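Local coordinates for protein 2-dehydro-3-deoxyphosphogluconate aldolase (Vibrio fischeri, PDB 3NZR) that belongs to the KDGP aldolase family of the TIM-barrel clan and forms a parallel beta-barrel ringed by helices, at residues I119-T124 against V161-M166. Sequence-based numbering, arbitrary orientation.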
# COMPACT_ATOMS: atom_id res chain seq x y z
N ILE A 119 -11.15 4.59 4.69
CA ILE A 119 -11.36 5.64 3.71
C ILE A 119 -12.56 6.45 4.22
O ILE A 119 -13.35 6.00 5.06
CB ILE A 119 -11.59 5.06 2.34
CG1 ILE A 119 -12.93 4.34 2.28
CG2 ILE A 119 -10.41 4.16 1.86
CD1 ILE A 119 -13.06 3.73 0.90
N SER A 120 -12.65 7.71 3.82
CA SER A 120 -13.55 8.62 4.44
C SER A 120 -14.47 9.37 3.51
O SER A 120 -14.11 9.62 2.35
CB SER A 120 -12.74 9.61 5.21
OG SER A 120 -11.84 8.92 6.18
N PRO A 121 -15.56 9.90 4.06
CA PRO A 121 -16.52 10.63 3.23
C PRO A 121 -15.89 11.93 2.84
O PRO A 121 -14.90 12.37 3.47
CB PRO A 121 -17.69 10.90 4.17
CG PRO A 121 -17.61 9.94 5.23
CD PRO A 121 -16.11 9.61 5.39
N THR A 122 -16.40 12.52 1.77
CA THR A 122 -15.88 13.77 1.26
C THR A 122 -16.93 14.86 1.04
O THR A 122 -16.58 15.97 0.71
CB THR A 122 -15.23 13.55 -0.11
OG1 THR A 122 -16.25 13.10 -1.03
CG2 THR A 122 -14.04 12.58 -0.01
N GLY A 123 -18.20 14.51 1.14
CA GLY A 123 -19.26 15.43 0.79
C GLY A 123 -19.78 15.18 -0.59
O GLY A 123 -20.79 15.73 -0.98
N THR A 124 -19.09 14.34 -1.34
CA THR A 124 -19.44 14.12 -2.74
C THR A 124 -19.69 12.63 -2.84
O THR A 124 -18.78 11.84 -2.59
CB THR A 124 -18.27 14.54 -3.68
OG1 THR A 124 -18.00 15.93 -3.50
CG2 THR A 124 -18.59 14.28 -5.10
N VAL A 161 -13.48 -2.33 3.25
CA VAL A 161 -13.55 -0.93 3.43
C VAL A 161 -14.01 -0.58 4.84
O VAL A 161 -15.15 -0.97 5.24
CB VAL A 161 -14.60 -0.34 2.45
CG1 VAL A 161 -14.87 1.11 2.87
CG2 VAL A 161 -14.00 -0.37 0.99
N LYS A 162 -13.21 0.20 5.59
CA LYS A 162 -13.73 0.80 6.83
C LYS A 162 -14.06 2.27 6.51
O LYS A 162 -13.19 3.08 6.19
CB LYS A 162 -12.70 0.78 7.92
CG LYS A 162 -13.08 1.51 9.22
CD LYS A 162 -11.93 1.38 10.17
CE LYS A 162 -12.26 1.73 11.59
NZ LYS A 162 -10.97 1.64 12.36
N TYR A 163 -15.34 2.56 6.55
CA TYR A 163 -15.85 3.82 6.15
C TYR A 163 -16.04 4.62 7.40
O TYR A 163 -16.87 4.28 8.26
CB TYR A 163 -17.20 3.62 5.47
CG TYR A 163 -17.65 4.81 4.73
CD1 TYR A 163 -16.82 5.37 3.74
CD2 TYR A 163 -18.87 5.40 4.99
CE1 TYR A 163 -17.20 6.51 3.05
CE2 TYR A 163 -19.26 6.53 4.27
CZ TYR A 163 -18.42 7.06 3.30
OH TYR A 163 -18.77 8.16 2.55
N PHE A 164 -15.22 5.64 7.54
CA PHE A 164 -15.19 6.42 8.78
C PHE A 164 -14.66 7.80 8.47
O PHE A 164 -13.71 7.92 7.65
CB PHE A 164 -14.26 5.74 9.77
CG PHE A 164 -14.01 6.49 11.02
CD1 PHE A 164 -14.81 6.28 12.16
CD2 PHE A 164 -12.93 7.35 11.11
CE1 PHE A 164 -14.55 6.99 13.33
CE2 PHE A 164 -12.65 8.05 12.29
CZ PHE A 164 -13.44 7.88 13.39
N PRO A 165 -15.18 8.83 9.17
CA PRO A 165 -16.31 8.82 10.11
C PRO A 165 -17.67 8.97 9.44
O PRO A 165 -17.88 9.89 8.67
CB PRO A 165 -16.05 10.02 11.01
CG PRO A 165 -15.35 10.99 10.15
CD PRO A 165 -14.48 10.13 9.19
N MSE A 166 -18.62 8.10 9.80
CA MSE A 166 -19.88 8.10 9.11
C MSE A 166 -20.87 9.11 9.66
O MSE A 166 -21.82 9.49 9.00
CB MSE A 166 -20.45 6.73 9.20
CG MSE A 166 -21.44 6.38 8.18
SE MSE A 166 -21.55 4.38 8.17
CE MSE A 166 -22.58 4.19 9.80
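Pro121 lies over one face of the Tyr163 ring, with CD above it and CG 3.6 Å from Tyr163 CZ. The Pro121 ring sits between that face and the backbone carbonyl oxygens of Phe164 and Pro165, two residues joined by a cis peptide bond. Away from the tyrosine, Pro121 CG comes to 3.5 Å from Pro165 O, and the CD atoms of the two prolines meet more loosely. Tyr163 CG stands anti to the backbone N (chi1 -166°), which carries the ring alongside the loop, and its OH comes to 3.4 Å from Pro121 CB. The Val161 CG1 methyl rests against the CG1-CD1 arm of Ile119, 3.7 Å from Ile119 CD1, and the two side chains cross at about a right angle.

The backbones pair as parallel strands, with Ile119 opposite Tyr163. Ile119 N donates to Lys162 O (2.9 Å), and Phe164 N donates to Ile119 O (3.1 Å). Beyond this pairing the Ser120 hydroxyl takes over: OG donates to Phe164 O at 2.6 Å, nearly in line with the carbonyl. This bond ties the loop, through buried Ser120, to the carbonyl of the cis peptide bond.

The contact joins the C-terminal ends of neighbouring barrel strands 114-119 and 160-163. Strand 188-191 pairs with the far side of 160-163. Helix 172-184 packs on Tyr163 through Glu174 and Val178, and Glu174 also accepts from the backbone N atoms of Thr122 and Gly123.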